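Local coordinates for protein PorB (Corynebacterium glutamicum, PDB 2VQG) that is thought to be an alpha-helical, anion-specific porin that would let anions cross the bacterial cell envelope, at residues I24-L29 against C81-A86; Q39-L44 against R77-G82; E46-K51 against D69-L74; F55-T58 against Q62-D65. One frame throughout, in Å; residues are numbered along the deposited sequence. Where two conformers were deposited one is given.

Overall arrangement
Contacts 1, 2 and 3 tie helices 19-31, 41-52 and 61-80, with the tail after the last of them, into one compact body. Contacts 1 and 2 lie about 6 Å apart, centre to centre, and share C81 and G82; K85 O and N41 N, 2.7 Å apart, probably hydrogen-bond between them. Contact 3 is nested inside the loops both close, and touches contact 1 where L25 CD1 lies 3.8 Å from L74 CD1. Contact 4, centred about 12 Å from contact 3 and about 25 Å from contact 1, lies across the chain's centre from contact 1. Contacts 3 and 4 supply D69 and D65 to two shared zinc ions; E26 of contact 1 binds another.

Contact 1: residues I24-L29 against C81-A86; sequences ILEGGL and CGLVKA. With ZN (zinc ion), chain J.
L25 and E26 of helix 19-31 both hold CG anti to the backbone N (chi1 174° and 178°), which turns CG of both residues to the side of L83, in the tail that follows helix 61-80; L83, with CG anti to its carbonyl carbon (chi1 -52°), reaches back to meet them. The L83 fork straddles two kinds of surface. L83 CD1 lies 3.6 Å from E26 CB and close to the helix backbone, and it also approaches L25 CD2 at 4.0 Å. L83 CD2 crosses the glutamate instead and comes within 3.5 Å of E26 OE1, so an apolar methyl group flanks the carboxylate. E26 is extended beyond CG and carries that carboxylate past the leucine to a zinc ion, which E26 OE2 binds at 1.9 Å; two atoms from elsewhere complete the coordination seen.

L25 CD2 has a second neighbour, C81 SG at 3.9 Å. That sulfur is joined to C22 in a disulfide, so the leucine packs beside a covalent link between helix 19-31 and the end of helix 61-80. Just after it, G82, with positive phi, ends the helix in a Schellman motif, after which L83 faces helix 19-31. L25 also rests on L74 of helix 61-80. Across these two segments the packing is apolar, with the C22-C81 disulfide tying the two parts covalently and the leucines packed beside it; the polar end of E26 is bound by the zinc ion, which probably offsets the charge of a carboxylate lying against an apolar methyl.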
loop_
_atom_site.group_PDB
_atom_site.type_symbol
_atom_site.label_atom_id
_atom_site.label_comp_id
_atom_site.label_asym_id
_atom_site.label_seq_id
_atom_site.Cartn_x
_atom_site.Cartn_y
_atom_site.Cartn_z
ATOM N N ILE A 24 0.985 -13.144 -1.988
ATOM C CA ILE A 24 -0.447 -12.797 -1.930
ATOM C C ILE A 24 -0.608 -11.258 -1.915
ATOM O O ILE A 24 -1.459 -10.692 -2.616
ATOM C CB ILE A 24 -1.107 -13.428 -0.674
ATOM C CG1 ILE A 24 -1.109 -14.950 -0.827
ATOM C CG2 ILE A 24 -2.551 -12.822 -0.425
ATOM C CD1 ILE A 24 -1.539 -15.698 0.461
ATOM N N LEU A 25 0.200 -10.591 -1.100
ATOM C CA LEU A 25 0.185 -9.137 -1.044
ATOM C C LEU A 25 0.481 -8.562 -2.439
ATOM O O LEU A 25 -0.223 -7.653 -2.911
ATOM C CB LEU A 25 1.216 -8.625 -0.034
ATOM C CG LEU A 25 1.409 -7.103 0.030
ATOM C CD1 LEU A 25 0.112 -6.438 0.473
ATOM C CD2 LEU A 25 2.545 -6.737 0.988
ATOM N N GLU A 26 1.500 -9.112 -3.103
ATOM C CA GLU A 26 1.919 -8.555 -4.412
ATOM C C GLU A 26 0.814 -8.765 -5.471
ATOM O O GLU A 26 0.461 -7.820 -6.190
ATOM C CB GLU A 26 3.229 -9.169 -4.883
ATOM C CG GLU A 26 3.620 -8.626 -6.264
ATOM C CD GLU A 26 4.996 -9.013 -6.718
ATOM O OE1 GLU A 26 5.634 -9.953 -6.192
ATOM O OE2 GLU A 26 5.443 -8.358 -7.673
ATOM N N GLY A 27 0.271 -9.988 -5.551
ATOM C CA GLY A 27 -0.849 -10.282 -6.470
ATOM C C GLY A 27 -2.028 -9.350 -6.189
ATOM O O GLY A 27 -2.604 -8.728 -7.104
ATOM N N GLY A 28 -2.376 -9.216 -4.914
ATOM C CA GLY A 28 -3.541 -8.393 -4.553
ATOM C C GLY A 28 -3.354 -6.916 -4.917
ATOM O O GLY A 28 -4.296 -6.285 -5.405
ATOM N N LEU A 29 -2.145 -6.382 -4.712
ATOM C CA LEU A 29 -1.858 -4.991 -5.055
ATOM C C LEU A 29 -1.820 -4.788 -6.576
ATOM O O LEU A 29 -2.246 -3.733 -7.063
ATOM C CB LEU A 29 -0.549 -4.504 -4.417
ATOM C CG LEU A 29 -0.535 -4.488 -2.864
ATOM C CD1 LEU A 29 0.856 -4.105 -2.409
ATOM C CD2 LEU A 29 -1.559 -3.527 -2.282
ATOM N N CYS A 81 8.322 -6.595 2.014
ATOM C CA CYS A 81 8.170 -7.750 1.120
ATOM C C CYS A 81 9.012 -7.657 -0.164
ATOM O O CYS A 81 8.925 -8.548 -1.016
ATOM C CB CYS A 81 6.676 -7.957 0.745
ATOM S SG CYS A 81 5.733 -8.828 1.973
ATOM N N GLY A 82 9.776 -6.570 -0.295
ATOM C CA GLY A 82 10.656 -6.303 -1.448
ATOM C C GLY A 82 9.945 -5.905 -2.728
ATOM O O GLY A 82 10.502 -6.069 -3.818
ATOM N N LEU A 83 8.731 -5.353 -2.595
ATOM C CA LEU A 83 7.874 -5.031 -3.736
ATOM C C LEU A 83 8.041 -3.611 -4.281
ATOM O O LEU A 83 7.678 -3.336 -5.428
ATOM C CB LEU A 83 6.397 -5.280 -3.348
ATOM C CG LEU A 83 6.076 -6.653 -2.743
ATOM C CD1 LEU A 83 4.577 -6.818 -2.440
ATOM C CD2 LEU A 83 6.582 -7.797 -3.659
ATOM N N VAL A 84 8.580 -2.713 -3.465
ATOM C CA VAL A 84 8.810 -1.321 -3.838
ATOM C C VAL A 84 10.147 -0.850 -3.265
ATOM O O VAL A 84 10.667 -1.456 -2.321
ATOM C CB VAL A 84 7.663 -0.369 -3.361
ATOM C CG1 VAL A 84 6.334 -0.714 -4.061
ATOM C CG2 VAL A 84 7.493 -0.393 -1.852
ATOM N N LYS A 85 10.679 0.224 -3.846
ATOM C CA LYS A 85 11.933 0.847 -3.407
ATOM C C LYS A 85 11.758 1.779 -2.208
ATOM O O LYS A 85 10.722 2.444 -2.067
ATOM C CB LYS A 85 12.550 1.645 -4.561
ATOM C CG LYS A 85 12.910 0.830 -5.796
ATOM C CD LYS A 85 13.629 1.699 -6.841
ATOM C CE LYS A 85 12.636 2.496 -7.669
ATOM N NZ LYS A 85 13.280 3.280 -8.759
ATOM N N ALA A 86 12.788 1.846 -1.360
ATOM C CA ALA A 86 12.845 2.816 -0.249
ATOM C C ALA A 86 12.964 4.288 -0.747
ATOM O O ALA A 86 13.460 4.479 -1.896
ATOM C CB ALA A 86 14.049 2.481 0.651
HETATM ZN ZN ZN J . 7.004 -8.821 -8.696
#

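Contact 2: residues Q39-L44 against R77-G82; sequences QYNREL and RAQTCG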
loop_
_atom_site.group_PDB
_atom_site.type_symbol
_atom_site.label_atom_id
_atom_site.label_comp_id
_atom_site.label_asym_id
_atom_site.label_seq_id
_atom_site.Cartn_x
_atom_site.Cartn_y
_atom_site.Cartn_z
ATOM N N GLN A 39 8.540 1.268 -8.711
ATOM C CA GLN A 39 7.770 2.132 -7.867
ATOM C C GLN A 39 8.490 2.336 -6.544
ATOM O O GLN A 39 9.059 1.397 -5.982
ATOM C CB GLN A 39 6.397 1.508 -7.641
ATOM C CG GLN A 39 5.308 2.471 -7.326
ATOM C CD GLN A 39 3.980 1.760 -7.122
ATOM O OE1 GLN A 39 3.953 0.556 -6.870
ATOM N NE2 GLN A 39 2.873 2.502 -7.231
ATOM N N TYR A 40 8.472 3.574 -6.065
ATOM C CA TYR A 40 8.942 3.895 -4.727
ATOM C C TYR A 40 7.838 3.671 -3.724
ATOM O O TYR A 40 6.657 3.708 -4.091
ATOM C CB TYR A 40 9.391 5.351 -4.674
ATOM C CG TYR A 40 10.709 5.554 -5.381
ATOM C CD1 TYR A 40 11.896 5.114 -4.803
ATOM C CD2 TYR A 40 10.768 6.164 -6.631
ATOM C CE1 TYR A 40 13.106 5.273 -5.439
ATOM C CE2 TYR A 40 11.988 6.338 -7.284
ATOM C CZ TYR A 40 13.154 5.885 -6.683
ATOM O OH TYR A 40 14.381 6.046 -7.318
ATOM N N ASN A 41 8.217 3.469 -2.462
ATOM C CA ASN A 41 7.254 3.352 -1.362
ATOM C C ASN A 41 6.194 4.465 -1.427
ATOM O O ASN A 41 4.983 4.194 -1.459
ATOM C CB ASN A 41 8.007 3.352 -0.011
ATOM C CG ASN A 41 7.070 3.328 1.201
ATOM O OD1 ASN A 41 6.113 4.110 1.286
ATOM N ND2 ASN A 41 7.362 2.451 2.156
ATOM N N ARG A 42 6.661 5.711 -1.488
ATOM C CA ARG A 42 5.768 6.871 -1.499
ATOM C C ARG A 42 4.707 6.808 -2.601
ATOM O O ARG A 42 3.543 7.154 -2.367
ATOM C CB ARG A 42 6.590 8.165 -1.632
ATOM C CG ARG A 42 5.837 9.411 -1.200
ATOM C CD ARG A 42 6.631 10.686 -1.469
ATOM N NE ARG A 42 7.521 11.068 -0.366
ATOM C CZ ARG A 42 8.859 11.032 -0.407
ATOM N NH1 ARG A 42 9.490 10.618 -1.499
ATOM N NH2 ARG A 42 9.571 11.417 0.650
ATOM N N GLU A 43 5.114 6.368 -3.790
ATOM C CA GLU A 43 4.221 6.263 -4.955
ATOM C C GLU A 43 3.135 5.211 -4.751
ATOM O O GLU A 43 1.964 5.438 -5.073
ATOM C CB GLU A 43 5.007 5.914 -6.211
ATOM C CG GLU A 43 6.002 7.005 -6.629
ATOM C CD GLU A 43 6.834 6.630 -7.851
ATOM O OE1 GLU A 43 7.151 5.427 -8.054
ATOM O OE2 GLU A 43 7.177 7.565 -8.614
ATOM N N LEU A 44 3.531 4.059 -4.218
ATOM C CA LEU A 44 2.526 3.040 -3.881
ATOM C C LEU A 44 1.524 3.555 -2.838
ATOM O O LEU A 44 0.314 3.330 -2.968
ATOM C CB LEU A 44 3.197 1.735 -3.402
ATOM C CG LEU A 44 2.256 0.632 -2.878
ATOM C CD1 LEU A 44 1.226 0.214 -3.925
ATOM C CD2 LEU A 44 3.051 -0.601 -2.417
ATOM N N ARG A 77 4.553 -2.334 4.361
ATOM C CA ARG A 77 4.561 -3.794 4.336
ATOM C C ARG A 77 5.014 -4.327 2.972
ATOM O O ARG A 77 5.775 -5.301 2.914
ATOM C CB ARG A 77 3.215 -4.371 4.798
ATOM C CG ARG A 77 2.840 -3.852 6.195
ATOM C CD ARG A 77 1.671 -4.586 6.842
ATOM N NE ARG A 77 0.380 -4.278 6.232
ATOM C CZ ARG A 77 -0.424 -3.275 6.591
ATOM N NH1 ARG A 77 -0.091 -2.439 7.568
ATOM N NH2 ARG A 77 -1.579 -3.117 5.969
ATOM N N ALA A 78 4.587 -3.667 1.896
ATOM C CA ALA A 78 5.062 -3.990 0.555
ATOM C C ALA A 78 6.581 -3.825 0.410
ATOM O O ALA A 78 7.247 -4.660 -0.212
ATOM C CB ALA A 78 4.358 -3.161 -0.458
ATOM N N GLN A 79 7.132 -2.767 0.991
ATOM C CA GLN A 79 8.581 -2.551 0.919
ATOM C C GLN A 79 9.322 -3.661 1.647
ATOM O O GLN A 79 10.322 -4.193 1.140
ATOM C CB GLN A 79 8.966 -1.181 1.475
ATOM C CG GLN A 79 10.443 -0.874 1.288
ATOM C CD GLN A 79 10.856 0.431 1.928
ATOM O OE1 GLN A 79 10.082 1.393 1.949
ATOM N NE2 GLN A 79 12.093 0.482 2.443
ATOM N N THR A 80 8.818 -4.030 2.824
ATOM C CA THR A 80 9.396 -5.123 3.602
ATOM C C THR A 80 9.395 -6.406 2.779
ATOM O O THR A 80 10.372 -7.176 2.805
ATOM C CB THR A 80 8.660 -5.310 4.947
ATOM O OG1 THR A 80 8.717 -4.068 5.677
ATOM C CG2 THR A 80 9.349 -6.381 5.790
ATOM N N CYS A 81 8.322 -6.595 2.014
ATOM C CA CYS A 81 8.170 -7.750 1.120
ATOM C C CYS A 81 9.012 -7.657 -0.164
ATOM O O CYS A 81 8.925 -8.548 -1.016
ATOM C CB CYS A 81 6.676 -7.957 0.745
ATOM S SG CYS A 81 5.733 -8.828 1.973
ATOM N N GLY A 82 9.776 -6.570 -0.295
ATOM C CA GLY A 82 10.656 -6.303 -1.448
ATOM C C GLY A 82 9.945 -5.905 -2.728
ATOM O O GLY A 82 10.502 -6.069 -3.818
#
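N41 ND2 donates to Q79 OE1 over 2.9 Å, with an N-H...O angle of 155°, and the same amide nitrogen also hydrogen-bonds D76 OD1, one turn earlier on helix 61-80. Two oxygens from one helix therefore grip a single amide group of the other, which limits its rotation. The donor stands only 17° out of the carbonyl plane of Q79, yet the two amide planes are 89° apart, and the side chains meet at about a right angle. N41 reaches across because its CG is anti to the backbone N; Q79 does the same from its own helix and stays extended beyond CG. Q79 OE1 also lies 3.5 Å from N41 CB, placing it beside the root of the asparagine as well as at its end.

This pairing joins the first turn of helix 41-52 to the last turn of helix 61-80 within the helical bundle. Y40 occupies the N-cap position of helix 41-52, and its backbone N donates to E43 OE1 at 3.0 Å, approaching from above the carboxylate plane. At the other partner's end, G82 N returns to Q79 O at 2.8 Å as part of the Schellman motif.

Deeper in, L44 CD2 presses against A78 CB at 3.5 Å, tighter than usual for two carbons. The small alanine lets the leucine branch come this close to the helix. L29 of helix 19-31 packs on both L44 and A78, bringing a third helix to the pair, while V84 touches L44 and Q79 from the tail.

Contact 3: residues E46-K51 against D69-L74; sequences EAIAAK and DQAAAL. With ZN (zinc ion), chain P; ZN (zinc ion), chain L.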
loop_
_atom_site.group_PDB
_atom_site.type_symbol
_atom_site.label_atom_id
_atom_site.label_comp_id
_atom_site.label_asym_id
_atom_site.label_seq_id
_atom_site.Cartn_x
_atom_site.Cartn_y
_atom_site.Cartn_z
ATOM N N GLU A 46 0.624 6.543 -2.243
ATOM C CA GLU A 46 -0.248 7.522 -2.902
ATOM C C GLU A 46 -1.283 6.862 -3.781
ATOM O O GLU A 46 -2.438 7.296 -3.825
ATOM C CB GLU A 46 0.568 8.498 -3.735
ATOM C CG GLU A 46 1.387 9.399 -2.875
ATOM C CD GLU A 46 2.048 10.512 -3.652
ATOM O OE1 GLU A 46 2.343 10.338 -4.866
ATOM O OE2 GLU A 46 2.287 11.559 -3.022
ATOM N N ALA A 47 -0.867 5.809 -4.479
ATOM C CA ALA A 47 -1.776 5.080 -5.334
ATOM C C ALA A 47 -2.857 4.364 -4.525
ATOM O O ALA A 47 -4.038 4.371 -4.925
ATOM C CB ALA A 47 -1.014 4.110 -6.242
ATOM N N ILE A 48 -2.468 3.752 -3.400
ATOM C CA ILE A 48 -3.452 3.106 -2.508
ATOM C C ILE A 48 -4.452 4.152 -1.974
ATOM O O ILE A 48 -5.681 3.967 -2.049
ATOM C CB ILE A 48 -2.761 2.373 -1.334
ATOM C CG1 ILE A 48 -1.932 1.192 -1.870
ATOM C CG2 ILE A 48 -3.830 1.884 -0.295
ATOM C CD1 ILE A 48 -0.979 0.575 -0.813
ATOM N N ALA A 49 -3.927 5.271 -1.481
ATOM C CA ALA A 49 -4.790 6.338 -0.946
ATOM C C ALA A 49 -5.791 6.845 -1.989
ATOM O O ALA A 49 -6.962 7.082 -1.682
ATOM C CB ALA A 49 -3.916 7.528 -0.419
ATOM N N ALA A 50 -5.327 7.029 -3.219
ATOM C CA ALA A 50 -6.191 7.521 -4.286
ATOM C C ALA A 50 -7.369 6.558 -4.499
ATOM O O ALA A 50 -8.520 6.997 -4.640
ATOM C CB ALA A 50 -5.418 7.706 -5.544
ATOM N N LYS A 51 -7.079 5.252 -4.490
ATOM C CA LYS A 51 -8.135 4.253 -4.687
ATOM C C LYS A 51 -9.016 4.072 -3.439
ATOM O O LYS A 51 -10.146 3.561 -3.543
ATOM C CB LYS A 51 -7.541 2.904 -5.103
ATOM C CG LYS A 51 -6.788 2.910 -6.432
ATOM C CD LYS A 51 -7.706 3.180 -7.590
ATOM C CE LYS A 51 -6.963 3.035 -8.940
ATOM N NZ LYS A 51 -6.887 1.620 -9.359
ATOM N N ASP A 69 -3.068 7.086 6.328
ATOM C CA ASP A 69 -2.264 6.318 7.294
ATOM C C ASP A 69 -2.207 4.825 6.977
ATOM O O ASP A 69 -1.143 4.214 7.097
ATOM C CB ASP A 69 -2.779 6.508 8.708
ATOM C CG ASP A 69 -2.556 7.902 9.211
ATOM O OD1 ASP A 69 -1.707 8.622 8.627
ATOM O OD2 ASP A 69 -3.241 8.284 10.184
ATOM N N GLN A 70 -3.342 4.242 6.610
ATOM C CA GLN A 70 -3.373 2.828 6.250
ATOM C C GLN A 70 -2.700 2.560 4.905
ATOM O O GLN A 70 -2.042 1.523 4.748
ATOM C CB GLN A 70 -4.786 2.258 6.313
ATOM C CG GLN A 70 -5.381 2.311 7.723
ATOM C CD GLN A 70 -4.557 1.553 8.767
ATOM O OE1 GLN A 70 -4.027 0.468 8.504
ATOM N NE2 GLN A 70 -4.471 2.118 9.965
ATOM N N ALA A 71 -2.802 3.507 3.967
ATOM C CA ALA A 71 -2.092 3.398 2.693
ATOM C C ALA A 71 -0.576 3.390 2.955
ATOM O O ALA A 71 0.168 2.566 2.392
ATOM C CB ALA A 71 -2.469 4.554 1.765
ATOM N N ALA A 72 -0.135 4.291 3.833
ATOM C CA ALA A 72 1.287 4.376 4.197
ATOM C C ALA A 72 1.760 3.073 4.825
ATOM O O ALA A 72 2.832 2.561 4.466
ATOM C CB ALA A 72 1.544 5.552 5.146
ATOM N N ALA A 73 0.972 2.548 5.765
ATOM C CA ALA A 73 1.313 1.302 6.456
ATOM C C ALA A 73 1.373 0.117 5.506
ATOM O O ALA A 73 2.245 -0.749 5.645
ATOM C CB ALA A 73 0.319 1.024 7.576
ATOM N N LEU A 74 0.441 0.063 4.552
ATOM C CA LEU A 74 0.413 -1.038 3.590
ATOM C C LEU A 74 1.613 -0.961 2.628
ATOM O O LEU A 74 2.225 -1.988 2.292
ATOM C CB LEU A 74 -0.949 -1.068 2.869
ATOM C CG LEU A 74 -1.282 -2.271 1.992
ATOM C CD1 LEU A 74 -1.052 -3.599 2.700
ATOM C CD2 LEU A 74 -2.749 -2.145 1.470
HETATM ZN ZN ZN P . -2.386 10.642 10.101
HETATM ZN ZN ZN L . -3.625 9.457 11.811
#
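I48 grips A71 with one branch and reaches L74 with the other. The methyl I48 CG2, anti to the backbone N, sits 3.6 Å from A71 CB, while the longer arm through CG1 ends in I48 CD1, 4.0 Å from L74 CD2. The isoleucine and leucine side chains cross at about a right angle, so I48 CD1 meets the leucine from across its length. A71 CB enters between I48 and A49: it lies 3.6 Å from A49 N and 4.0 Å from A49 CB, near enough to touch backbone as well as side chain.

The CA atoms of I48 and A71 are 5.4 Å apart, and the short helix axes approach to 8.2 Å at an angle of 142° between their directions; the small A71 and A49 are consistent with this spacing. Farther out, V34 covers I48 from a loop, and A49 O accepts a hydrogen bond from N67 ND2. At the start of 69-74, two residues before A71, D69 serves the metals: D69 OD2 binds one zinc ion at 2.0 Å, both D69 oxygens bind a second through longer bonds, and D65 is a further ligand of each. The helices thus pack as a roughly antiparallel pair within an all-helical bundle, with A49 and A71 where they come close.

Contact 4: residues F55-T58 against Q62-D65; sequences FWTT and QIGD. With ZN (zinc ion), chain P; ZN (zinc ion), chain L.
The backbones of W56-T57 and I63-G64 run close together, with the CA atoms of T57 and G64 4.2 Å apart and T57 CA 3.9 Å from G64 N. I63 CB lies 3.6 Å from W56 O, and I63 CG2, anti to the backbone N, comes within 3.9 Å of W56 CB; the indole itself leads away from this contact. One face of that indole is instead covered within its own helix by F55, whose CD2 stands 3.6 Å above the W56 ring plane, over its centre. T57 meets I63 at about a right angle: the methyl T57 CG2 is 4.0 Å from I63 CG2. Its hydroxyl serves another purpose, bonding to G54 N just before the helix.

On the segment 62-65, D65 leaves its helix on the side away from 55-58, with CG anti to the backbone N (chi1 -180°). D65 OD1 and D65 OD2 each bind a different zinc ion, both at 2.2 Å, and D69, one turn on, shares both metals. The whole is a sharp turn between two consecutive helices, 55-59 and 61-80, in which T57 packs against the backbone of G64 (T57 CB to G64 CA 4.0 Å), followed by a carboxylate pair spaced i to i+4 that forms a two-zinc site on the helix surface.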
loop_
_atom_site.group_PDB
_atom_site.type_symbol
_atom_site.label_atom_id
_atom_site.label_comp_id
_atom_site.label_asym_id
_atom_site.label_seq_id
_atom_site.Cartn_x
_atom_site.Cartn_y
_atom_site.Cartn_z
ATOM N N PHE A 55 -16.851 8.569 -0.824
ATOM C CA PHE A 55 -17.773 9.371 -0.054
ATOM C C PHE A 55 -17.238 9.725 1.345
ATOM O O PHE A 55 -17.201 10.919 1.748
ATOM C CB PHE A 55 -19.136 8.675 0.045
ATOM C CG PHE A 55 -20.170 9.519 0.717
ATOM C CD1 PHE A 55 -20.926 10.416 -0.036
ATOM C CD2 PHE A 55 -20.350 9.468 2.109
ATOM C CE1 PHE A 55 -21.883 11.227 0.581
ATOM C CE2 PHE A 55 -21.312 10.279 2.726
ATOM C CZ PHE A 55 -22.068 11.158 1.960
ATOM N N TRP A 56 -16.793 8.723 2.085
ATOM C CA TRP A 56 -16.453 8.957 3.523
ATOM C C TRP A 56 -15.168 9.748 3.720
ATOM O O TRP A 56 -15.071 10.552 4.670
ATOM C CB TRP A 56 -16.450 7.645 4.330
ATOM C CG TRP A 56 -17.800 6.952 4.242
ATOM C CD1 TRP A 56 -18.107 5.799 3.528
ATOM C CD2 TRP A 56 -19.033 7.401 4.818
ATOM N NE1 TRP A 56 -19.434 5.505 3.679
ATOM C CE2 TRP A 56 -20.033 6.467 4.448
ATOM C CE3 TRP A 56 -19.387 8.489 5.629
ATOM C CZ2 TRP A 56 -21.367 6.588 4.859
ATOM C CZ3 TRP A 56 -20.727 8.621 6.034
ATOM C CH2 TRP A 56 -21.699 7.677 5.639
ATOM N N THR A 57 -14.180 9.541 2.841
ATOM C CA THR A 57 -12.923 10.298 2.968
ATOM C C THR A 57 -13.140 11.746 2.633
ATOM O O THR A 57 -12.487 12.638 3.220
ATOM C CB THR A 57 -11.774 9.760 2.090
ATOM O OG1 THR A 57 -12.179 9.786 0.706
ATOM C CG2 THR A 57 -11.385 8.365 2.524
ATOM N N THR A 58 -14.048 12.009 1.711
ATOM C CA THR A 58 -14.349 13.394 1.344
ATOM C C THR A 58 -15.045 14.125 2.519
ATOM O O THR A 58 -14.682 15.257 2.872
ATOM C CB THR A 58 -15.206 13.482 0.059
ATOM O OG1 THR A 58 -16.464 12.840 0.258
ATOM C CG2 THR A 58 -14.515 12.831 -1.143
ATOM N N GLN A 62 -11.158 12.746 9.531
ATOM C CA GLN A 62 -10.618 11.589 10.262
ATOM C C GLN A 62 -10.557 10.340 9.386
ATOM O O GLN A 62 -9.668 9.497 9.543
ATOM C CB GLN A 62 -11.429 11.311 11.526
ATOM C CG GLN A 62 -12.832 10.762 11.287
ATOM C CD GLN A 62 -13.608 10.609 12.577
ATOM O OE1 GLN A 62 -13.248 9.780 13.438
ATOM N NE2 GLN A 62 -14.680 11.411 12.723
ATOM N N ILE A 63 -11.509 10.228 8.469
ATOM C CA ILE A 63 -11.534 9.096 7.532
ATOM C C ILE A 63 -10.503 9.312 6.420
ATOM O O ILE A 63 -9.801 8.371 6.035
ATOM C CB ILE A 63 -12.964 8.853 6.971
ATOM C CG1 ILE A 63 -14.009 8.754 8.095
ATOM C CG2 ILE A 63 -13.005 7.590 6.073
ATOM C CD1 ILE A 63 -13.775 7.666 9.162
ATOM N N GLY A 64 -10.398 10.544 5.910
ATOM C CA GLY A 64 -9.330 10.891 4.984
ATOM C C GLY A 64 -7.971 10.552 5.584
ATOM O O GLY A 64 -7.090 9.989 4.911
ATOM N N ASP A 65 -7.792 10.887 6.856
ATOM C CA ASP A 65 -6.536 10.626 7.533
ATOM C C ASP A 65 -6.283 9.126 7.704
ATOM O O ASP A 65 -5.160 8.646 7.477
ATOM C CB ASP A 65 -6.489 11.316 8.896
ATOM C CG ASP A 65 -5.185 11.063 9.612
ATOM O OD1 ASP A 65 -4.120 11.380 9.038
ATOM O OD2 ASP A 65 -5.215 10.520 10.736
HETATM ZN ZN ZN P . -2.386 10.642 10.101
HETATM ZN ZN ZN L . -3.625 9.457 11.811
#